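Local atomic coordinates of pyoverdine synthetase F (Pseudomonas aeruginosa PAO1, PDB entry 6CUL), a protein that is a pyoverdine synthetase, an alpha/beta protein built round a mixed seven-stranded sheet. Residues 26-40 with 252-265. Numbering follows the deposited sequence.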
ATOM      1  N   TYR A  26      12.982  17.201  -0.429  1.00 37.01           N
ATOM      2  CA  TYR A  26      11.912  17.641   0.438  1.00 31.36           C
ATOM      3  C   TYR A  26      12.358  18.904   1.127  1.00 31.17           C
ATOM      4  O   TYR A  26      13.520  19.034   1.379  1.00 28.04           O
ATOM      5  CB  TYR A  26      11.714  16.539   1.488  1.00 34.87           C
ATOM      6  CG  TYR A  26      10.743  16.853   2.552  1.00 33.42           C
ATOM      7  CD1 TYR A  26       9.405  16.608   2.382  1.00 33.66           C
ATOM      8  CD2 TYR A  26      11.144  17.410   3.712  1.00 35.59           C
ATOM      9  CE1 TYR A  26       8.509  16.937   3.333  1.00 30.58           C
ATOM     10  CE2 TYR A  26      10.253  17.736   4.656  1.00 33.26           C
ATOM     11  CZ  TYR A  26       8.943  17.498   4.451  1.00 30.90           C
ATOM     12  OH  TYR A  26       8.096  17.797   5.411  1.00 30.88           O
ATOM     13  N   LYS A  27      11.493  19.917   1.225  1.00 38.05           N
ATOM     14  CA  LYS A  27      11.820  21.124   1.970  1.00 38.99           C
ATOM     15  C   LYS A  27      13.156  21.787   1.588  1.00 50.75           C
ATOM     16  O   LYS A  27      13.852  22.331   2.455  1.00 58.15           O
ATOM     17  CB  LYS A  27      12.031  20.701   3.384  1.00 33.57           C
ATOM     18  CG  LYS A  27      10.971  21.020   4.341  1.00 46.38           C
ATOM     19  CD  LYS A  27      11.406  20.460   5.684  1.00 50.27           C
ATOM     20  CE  LYS A  27      12.117  21.459   6.547  1.00 46.04           C
ATOM     21  NZ  LYS A  27      12.608  20.714   7.713  1.00 42.72           N
ATOM     22  N   GLY A  28      13.543  21.778   0.341  1.00 36.98           N
ATOM     23  CA  GLY A  28      14.828  22.291  -0.006  1.00 24.61           C
ATOM     24  C   GLY A  28      15.995  21.329   0.190  1.00 33.24           C
ATOM     25  O   GLY A  28      17.080  21.650  -0.171  1.00 37.48           O
ATOM     26  N   GLU A  29      15.819  20.176   0.803  1.00 39.36           N
ATOM     27  CA  GLU A  29      16.889  19.186   0.860  1.00 43.15           C
ATOM     28  C   GLU A  29      16.443  17.794   0.568  1.00 37.18           C
ATOM     29  O   GLU A  29      15.868  17.669  -0.402  1.00 38.08           O
ATOM     30  CB  GLU A  29      17.821  19.307   2.025  1.00 40.99           C
ATOM     31  CG  GLU A  29      19.203  19.570   1.464  1.00 43.37           C
ATOM     32  CD  GLU A  29      19.446  18.828   0.165  1.00 42.72           C
ATOM     33  OE1 GLU A  29      19.796  17.659   0.205  1.00 42.39           O
ATOM     34  OE2 GLU A  29      19.308  19.409  -0.902  1.00 46.85           O
ATOM     35  N   GLN A  30      16.692  16.773   1.365  1.00 39.81           N
ATOM     36  CA  GLN A  30      16.235  15.430   1.004  1.00 36.68           C
ATOM     37  C   GLN A  30      15.669  14.574   2.115  1.00 31.47           C
ATOM     38  O   GLN A  30      15.959  14.813   3.245  1.00 28.44           O
ATOM     39  CB  GLN A  30      17.367  14.717   0.321  1.00 35.76           C
ATOM     40  CG  GLN A  30      17.219  14.774  -1.176  1.00 35.11           C
ATOM     41  CD  GLN A  30      18.172  13.872  -1.868  1.00 43.81           C
ATOM     42  OE1 GLN A  30      19.311  13.681  -1.437  1.00 49.14           O
ATOM     43  NE2 GLN A  30      17.698  13.262  -2.928  1.00 45.80           N
ATOM     44  N   ARG A  31      14.835  13.585   1.791  1.00 26.78           N
ATOM     45  CA  ARG A  31      14.254  12.803   2.818  1.00 24.45           C
ATOM     46  C   ARG A  31      14.266  11.399   2.210  1.00 26.16           C
ATOM     47  O   ARG A  31      14.056  11.207   1.063  1.00 25.51           O
ATOM     48  CB  ARG A  31      12.810  13.243   3.033  1.00 29.59           C
ATOM     49  CG  ARG A  31      12.370  13.634   4.421  1.00 37.67           C
ATOM     50  CD  ARG A  31      13.061  14.876   4.892  1.00 40.35           C
ATOM     51  NE  ARG A  31      12.586  15.498   6.107  1.00 27.65           N
ATOM     52  CZ  ARG A  31      13.113  16.605   6.582  1.00 37.96           C
ATOM     53  NH1 ARG A  31      14.057  17.209   5.936  1.00 53.69           N
ATOM     54  NH2 ARG A  31      12.720  17.123   7.702  1.00 38.23           N
ATOM     55  N   TYR A  32      14.465  10.408   3.013  1.00 30.00           N
ATOM     56  CA  TYR A  32      14.429   9.042   2.556  1.00 30.50           C
ATOM     57  C   TYR A  32      12.996   8.545   2.482  1.00 28.48           C
ATOM     58  O   TYR A  32      12.320   8.543   3.442  1.00 30.30           O
ATOM     59  CB  TYR A  32      15.265   8.175   3.484  1.00 31.89           C
ATOM     60  CG  TYR A  32      15.169   6.716   3.227  1.00 32.93           C
ATOM     61  CD1 TYR A  32      15.910   6.101   2.242  1.00 28.42           C
ATOM     62  CD2 TYR A  32      14.349   5.965   3.963  1.00 31.24           C
ATOM     63  CE1 TYR A  32      15.810   4.788   2.019  1.00 26.07           C
ATOM     64  CE2 TYR A  32      14.246   4.658   3.746  1.00 38.76           C
ATOM     65  CZ  TYR A  32      14.984   4.069   2.780  1.00 34.50           C
ATOM     66  OH  TYR A  32      14.777   2.765   2.651  1.00 30.90           O
HETATM   67  N   MSE A  33      12.548   8.114   1.321  1.00 31.18           N
HETATM   68  CA  MSE A  33      11.170   7.670   1.140  1.00 36.67           C
HETATM   69  C   MSE A  33      11.042   6.267   1.595  1.00 39.16           C
HETATM   70  O   MSE A  33      11.198   5.363   0.826  1.00 41.13           O
HETATM   71  CB  MSE A  33      10.753   7.747  -0.312  1.00 30.93           C
HETATM   72  CG  MSE A  33       9.301   7.508  -0.644  1.00 31.05           C
HETATM   73 SE   MSE A  33       8.006   8.595   0.263  1.00 39.58          SE
HETATM   74  CE  MSE A  33       7.863  10.023  -0.963  1.00 23.14           C
ATOM     75  N   LYS A  34      10.816   6.093   2.876  1.00 41.33           N
ATOM     76  CA  LYS A  34      10.731   4.810   3.489  1.00 33.68           C
ATOM     77  C   LYS A  34       9.459   4.157   3.067  1.00 33.24           C
ATOM     78  O   LYS A  34       8.499   4.817   2.908  1.00 32.75           O
ATOM     79  CB  LYS A  34      10.750   4.983   4.993  1.00 35.87           C
ATOM     80  CG  LYS A  34      10.847   3.741   5.822  1.00 29.70           C
ATOM     81  CD  LYS A  34      10.514   4.040   7.241  1.00 29.08           C
ATOM     82  CE  LYS A  34      11.688   4.563   8.040  1.00 35.58           C
ATOM     83  NZ  LYS A  34      11.464   4.803   9.474  1.00 26.19           N
ATOM     84  N   SER A  35       9.496   2.868   2.852  1.00 28.24           N
ATOM     85  CA  SER A  35       8.339   2.134   2.517  1.00 26.17           C
ATOM     86  C   SER A  35       7.445   1.827   3.679  1.00 28.88           C
ATOM     87  O   SER A  35       7.798   1.955   4.790  1.00 24.23           O
ATOM     88  CB  SER A  35       8.695   0.866   1.824  1.00 23.85           C
ATOM     89  OG  SER A  35       9.182  -0.065   2.670  1.00 31.90           O
ATOM     90  N   VAL A  36       6.233   1.473   3.360  1.00 39.34           N
ATOM     91  CA  VAL A  36       5.282   1.047   4.341  1.00 35.46           C
ATOM     92  C   VAL A  36       5.754  -0.209   5.046  1.00 34.24           C
ATOM     93  O   VAL A  36       5.554  -0.319   6.192  1.00 34.82           O
ATOM     94  CB  VAL A  36       3.935   0.814   3.743  1.00 30.00           C
ATOM     95  CG1 VAL A  36       2.994   0.277   4.760  1.00 36.91           C
ATOM     96  CG2 VAL A  36       3.402   2.086   3.197  1.00 37.79           C
ATOM     97  N   LEU A  37       6.328  -1.155   4.331  1.00 32.49           N
ATOM     98  CA  LEU A  37       6.872  -2.340   4.914  1.00 28.06           C
ATOM     99  C   LEU A  37       8.060  -2.056   5.813  1.00 30.78           C
ATOM    100  O   LEU A  37       8.171  -2.606   6.828  1.00 27.11           O
ATOM    101  CB  LEU A  37       7.230  -3.334   3.831  1.00 31.39           C
ATOM    102  CG  LEU A  37       7.657  -4.730   4.239  1.00 36.87           C
ATOM    103  CD1 LEU A  37       6.505  -5.448   4.841  1.00 30.87           C
ATOM    104  CD2 LEU A  37       8.251  -5.549   3.117  1.00 39.85           C
ATOM    105  N   GLU A  38       8.924  -1.163   5.424  1.00 35.08           N
ATOM    106  CA  GLU A  38      10.052  -0.823   6.267  1.00 37.41           C
ATOM    107  C   GLU A  38       9.590  -0.233   7.584  1.00 32.38           C
ATOM    108  O   GLU A  38      10.156  -0.527   8.571  1.00 35.90           O
ATOM    109  CB  GLU A  38      11.034   0.102   5.597  1.00 32.58           C
ATOM    110  CG  GLU A  38      12.317   0.180   6.353  1.00 28.90           C
ATOM    111  CD  GLU A  38      13.418   0.790   5.588  1.00 36.15           C
ATOM    112  OE1 GLU A  38      13.167   1.330   4.568  1.00 38.06           O
ATOM    113  OE2 GLU A  38      14.549   0.726   5.995  1.00 47.33           O
ATOM    114  N   SER A  39       8.575   0.589   7.549  1.00 24.45           N
ATOM    115  CA  SER A  39       8.074   1.099   8.745  1.00 27.14           C
ATOM    116  C   SER A  39       7.500  -0.001   9.628  1.00 30.40           C
ATOM    117  O   SER A  39       7.694   0.074  10.767  1.00 26.61           O
ATOM    118  CB  SER A  39       7.079   2.224   8.527  1.00 36.42           C
ATOM    119  OG  SER A  39       7.150   3.048   9.598  1.00 27.04           O
ATOM    120  N   LEU A  40       6.766  -0.937   9.071  1.00 24.08           N
ATOM    121  CA  LEU A  40       6.202  -2.088   9.754  1.00 25.54           C
ATOM    122  C   LEU A  40       7.249  -3.025  10.299  1.00 24.01           C
ATOM    123  O   LEU A  40       7.086  -3.551  11.315  1.00 23.59           O
ATOM    124  CB  LEU A  40       5.222  -2.813   8.866  1.00 17.24           C
ATOM    125  CG  LEU A  40       4.342  -3.885   9.380  1.00 14.61           C
ATOM    126  CD1 LEU A  40       3.502  -3.338  10.469  1.00 25.77           C
ATOM    127  CD2 LEU A  40       3.465  -4.418   8.299  1.00 28.18           C
ATOM    128  N   ARG A 252       3.311  12.971   0.014  1.00 43.44           N
ATOM    129  CA  ARG A 252       3.389  11.554   0.218  1.00 40.53           C
ATOM    130  C   ARG A 252       4.206  11.211   1.415  1.00 33.51           C
ATOM    131  O   ARG A 252       3.786  10.458   2.174  1.00 31.89           O
ATOM    132  CB  ARG A 252       4.032  10.845  -0.979  1.00 24.76           C
ATOM    133  CG  ARG A 252       3.175  10.708  -2.211  1.00 44.08           C
ATOM    134  CD  ARG A 252       3.628   9.649  -3.229  1.00 35.46           C
ATOM    135  NE  ARG A 252       5.013   9.423  -3.369  1.00 23.10           N
ATOM    136  CZ  ARG A 252       5.666   9.565  -4.482  1.00 22.36           C
ATOM    137  NH1 ARG A 252       5.082   9.911  -5.564  1.00 14.28           N
ATOM    138  NH2 ARG A 252       6.924   9.318  -4.487  1.00 36.90           N
ATOM    139  N   TRP A 253       5.378  11.792   1.523  1.00 33.41           N
ATOM    140  CA  TRP A 253       6.231  11.565   2.644  1.00 32.87           C
ATOM    141  C   TRP A 253       5.519  12.032   3.916  1.00 31.33           C
ATOM    142  O   TRP A 253       5.347  11.281   4.749  1.00 30.88           O
ATOM    143  CB  TRP A 253       7.562  12.317   2.422  1.00 28.17           C
ATOM    144  CG  TRP A 253       8.700  11.928   3.291  1.00 33.40           C
ATOM    145  CD1 TRP A 253       9.661  11.046   3.021  1.00 24.79           C
ATOM    146  CD2 TRP A 253       8.973  12.418   4.580  1.00 33.21           C
ATOM    147  NE1 TRP A 253      10.495  10.945   4.034  1.00 27.59           N
ATOM    148  CE2 TRP A 253      10.101  11.787   5.019  1.00 25.07           C
ATOM    149  CE3 TRP A 253       8.359  13.343   5.414  1.00 23.83           C
ATOM    150  CZ2 TRP A 253      10.630  12.036   6.264  1.00 34.38           C
ATOM    151  CZ3 TRP A 253       8.859  13.568   6.606  1.00 29.72           C
ATOM    152  CH2 TRP A 253       9.990  12.928   7.041  1.00 29.92           C
ATOM    153  N   ASN A 254       5.011  13.209   3.983  1.00 34.69           N
ATOM    154  CA  ASN A 254       4.373  13.592   5.184  1.00 31.70           C
ATOM    155  C   ASN A 254       3.162  12.742   5.610  1.00 34.83           C
ATOM    156  O   ASN A 254       3.005  12.456   6.747  1.00 34.97           O
ATOM    157  CB  ASN A 254       3.967  15.008   5.058  1.00 30.62           C
ATOM    158  CG  ASN A 254       5.124  15.928   5.126  1.00 32.48           C
ATOM    159  OD1 ASN A 254       6.194  15.551   5.422  1.00 29.21           O
ATOM    160  ND2 ASN A 254       4.884  17.142   4.842  1.00 41.09           N
ATOM    161  N   ASN A 255       2.292  12.389   4.705  1.00 29.99           N
ATOM    162  CA  ASN A 255       1.212  11.520   5.047  1.00 26.49           C
ATOM    163  C   ASN A 255       1.746  10.139   5.446  1.00 30.46           C
ATOM    164  O   ASN A 255       1.226   9.553   6.314  1.00 33.39           O
ATOM    165  CB  ASN A 255       0.164  11.455   3.976  1.00 30.38           C
ATOM    166  CG  ASN A 255      -1.169  11.075   4.516  1.00 30.22           C
ATOM    167  OD1 ASN A 255      -1.592  11.577   5.518  1.00 25.30           O
ATOM    168  ND2 ASN A 255      -1.810  10.164   3.875  1.00 18.41           N
ATOM    169  N   PHE A 256       2.763   9.641   4.769  1.00 33.17           N
ATOM    170  CA  PHE A 256       3.376   8.401   5.151  1.00 30.40           C
ATOM    171  C   PHE A 256       3.954   8.572   6.510  1.00 32.84           C
ATOM    172  O   PHE A 256       3.791   7.712   7.273  1.00 38.75           O
ATOM    173  CB  PHE A 256       4.587   8.066   4.346  1.00 31.76           C
ATOM    174  CG  PHE A 256       4.381   7.120   3.241  1.00 36.93           C
ATOM    175  CD1 PHE A 256       3.179   6.942   2.675  1.00 35.91           C
ATOM    176  CD2 PHE A 256       5.475   6.484   2.678  1.00 39.44           C
ATOM    177  CE1 PHE A 256       3.053   6.092   1.603  1.00 39.40           C
ATOM    178  CE2 PHE A 256       5.354   5.657   1.626  1.00 33.47           C
ATOM    179  CZ  PHE A 256       4.156   5.451   1.096  1.00 42.33           C
ATOM    180  N   ASN A 257       4.688   9.647   6.790  1.00 27.07           N
ATOM    181  CA  ASN A 257       5.247   9.895   8.105  1.00 26.33           C
ATOM    182  C   ASN A 257       4.285  10.518   9.188  1.00 30.67           C
ATOM    183  O   ASN A 257       4.407  10.213  10.314  1.00 25.19           O
ATOM    184  CB  ASN A 257       6.647  10.540   7.978  1.00 31.63           C
ATOM    185  CG  ASN A 257       7.679   9.661   7.169  1.00 33.16           C
ATOM    186  OD1 ASN A 257       8.542   9.040   7.713  1.00 36.33           O
ATOM    187  ND2 ASN A 257       7.591   9.675   5.924  1.00 38.48           N
ATOM    188  N   ASN A 258       3.367  11.403   8.821  1.00 29.65           N
ATOM    189  CA  ASN A 258       2.414  11.989   9.780  1.00 31.47           C
ATOM    190  C   ASN A 258       1.182  11.181  10.112  1.00 29.06           C
ATOM    191  O   ASN A 258       0.728  11.214  11.175  1.00 22.48           O
ATOM    192  CB  ASN A 258       1.971  13.385   9.363  1.00 35.37           C
ATOM    193  CG  ASN A 258       2.669  14.488  10.121  1.00 40.78           C
ATOM    194  OD1 ASN A 258       3.576  14.249  10.862  1.00 29.31           O
ATOM    195  ND2 ASN A 258       2.224  15.698   9.926  1.00 40.11           N
ATOM    196  N   SER A 259       0.625  10.501   9.161  1.00 21.63           N
ATOM    197  CA  SER A 259      -0.515   9.725   9.404  1.00 24.32           C
ATOM    198  C   SER A 259      -0.553   8.262   9.045  1.00 28.85           C
ATOM    199  O   SER A 259      -1.261   7.583   9.619  1.00 26.22           O
ATOM    200  CB  SER A 259      -1.660  10.432   8.711  1.00 36.39           C
ATOM    201  OG  SER A 259      -2.857   9.965   9.149  1.00 32.01           O
ATOM    202  N   LEU A 260       0.129   7.846   7.998  1.00 33.97           N
ATOM    203  CA  LEU A 260       0.109   6.473   7.526  1.00 36.28           C
ATOM    204  C   LEU A 260       0.813   5.405   8.315  1.00 38.85           C
ATOM    205  O   LEU A 260       0.282   4.378   8.519  1.00 38.99           O
ATOM    206  CB  LEU A 260       0.518   6.416   6.061  1.00 38.22           C
ATOM    207  CG  LEU A 260       0.210   5.116   5.335  1.00 42.09           C
ATOM    208  CD1 LEU A 260      -0.398   5.382   3.973  1.00 39.73           C
ATOM    209  CD2 LEU A 260       1.383   4.187   5.243  1.00 30.03           C
ATOM    210  N   PHE A 261       2.017   5.645   8.715  1.00 31.03           N
ATOM    211  CA  PHE A 261       2.666   4.679   9.485  1.00 28.55           C
ATOM    212  C   PHE A 261       1.893   4.514  10.817  1.00 23.94           C
ATOM    213  O   PHE A 261       1.647   3.443  11.238  1.00 22.21           O
ATOM    214  CB  PHE A 261       4.175   4.968   9.594  1.00 37.77           C
ATOM    215  CG  PHE A 261       4.887   4.958   8.286  1.00 38.35           C
ATOM    216  CD1 PHE A 261       4.379   4.275   7.232  1.00 35.03           C
ATOM    217  CD2 PHE A 261       6.020   5.645   8.110  1.00 37.44           C
ATOM    218  CE1 PHE A 261       4.996   4.264   6.051  1.00 40.83           C
ATOM    219  CE2 PHE A 261       6.647   5.652   6.920  1.00 39.91           C
ATOM    220  CZ  PHE A 261       6.143   4.943   5.888  1.00 33.86           C
ATOM    221  N   PRO A 262       1.464   5.617  11.412  1.00 30.42           N
ATOM    222  CA  PRO A 262       0.704   5.503  12.649  1.00 31.16           C
ATOM    223  C   PRO A 262      -0.611   4.780  12.503  1.00 26.02           C
ATOM    224  O   PRO A 262      -0.911   3.965  13.323  1.00 26.65           O
ATOM    225  CB  PRO A 262       0.498   6.941  13.067  1.00 22.66           C
ATOM    226  CG  PRO A 262       1.528   7.694  12.355  1.00 24.00           C
ATOM    227  CD  PRO A 262       1.749   7.009  11.078  1.00 21.23           C
ATOM    228  N   ALA A 263      -1.349   5.047  11.479  1.00 23.82           N
ATOM    229  CA  ALA A 263      -2.571   4.367  11.344  1.00 30.19           C
ATOM    230  C   ALA A 263      -2.364   2.884  11.178  1.00 30.93           C
ATOM    231  O   ALA A 263      -3.077   2.151  11.746  1.00 23.84           O
ATOM    232  CB  ALA A 263      -3.396   4.945  10.214  1.00 25.26           C
ATOM    233  N   LEU A 264      -1.422   2.457  10.380  1.00 32.63           N
ATOM    234  CA  LEU A 264      -1.235   1.080  10.232  1.00 27.75           C
ATOM    235  C   LEU A 264      -0.831   0.420  11.538  1.00 25.92           C
ATOM    236  O   LEU A 264      -1.310  -0.602  11.807  1.00 17.15           O
ATOM    237  CB  LEU A 264      -0.247   0.786   9.130  1.00 44.50           C
ATOM    238  CG  LEU A 264       0.411  -0.564   9.057  1.00 18.24           C
ATOM    239  CD1 LEU A 264      -0.520  -1.660   8.667  1.00 15.13           C
ATOM    240  CD2 LEU A 264       1.636  -0.454   8.220  1.00 16.10           C
ATOM    241  N   HIS A 265       0.088   0.974  12.287  1.00 26.34           N
ATOM    242  CA  HIS A 265       0.440   0.386  13.558  1.00 26.54           C
ATOM    243  C   HIS A 265      -0.651   0.445  14.642  1.00 28.09           C
ATOM    244  O   HIS A 265      -0.971  -0.524  15.208  1.00 29.89           O
ATOM    245  CB  HIS A 265       1.722   0.965  14.077  1.00 30.24           C
ATOM    246  CG  HIS A 265       2.795   1.113  13.035  1.00 34.80           C
ATOM    247  ND1 HIS A 265       3.885   1.921  13.208  1.00 30.97           N
ATOM    248  CD2 HIS A 265       2.877   0.644  11.778  1.00 30.87           C
ATOM    249  CE1 HIS A 265       4.605   1.912  12.119  1.00 33.98           C
ATOM    250  NE2 HIS A 265       4.013   1.151  11.236  1.00 35.03           N
TER
HETATM  251  O   HOH W   1       8.688   7.857   4.080  1.00 24.15           O
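Trp253 leaves helix 248-271 with CG anti to the backbone N (chi1 -165°), which carries its indole across to Tyr26 and to residues 31-33. Its CB lies 4.1 Å from CE of Met33, modelled as selenomethionine. Next comes CD1, 4.0 Å from Met33 SE, an oblique Met-aromatic contact; SE makes another, also oblique, with the Phe256 ring. NE1 then donates to Tyr32 O at 3.1 Å (N-H...O 150°); the oxygen lies near the indole plane, while the donor sits well above the carbonyl plane. Over one face of the five-membered ring, Arg31 CB forms a CH-pi contact, 3.7 Å from the centroid. Asn257 ND2 covers the opposite face and is held there by its bond to Trp253 O. On the benzo side CE3 meets Tyr26 CE1 at 4.2 Å, the two ring planes 40° apart. Asn254 ND2 gives Tyr26 OH a weak hydrogen bond.

This indole packs against the antiparallel hairpin of strands 23-26 and 29-32; the side chain of Arg252, next in sequence, is about 10 Å from the bound FGD. Further along, at the wide pi-type turn 256-260, the contact becomes helix against helix: Val36 is a knob among Phe256, Leu260, Phe261 and Leu264, its CG2 3.6 Å from Leu260 CD2. One turn on, Ser39 CB stands over the centre of the Phe261 ring, 3.5 Å from the centroid, and Lys34 O lies at that ring's edge.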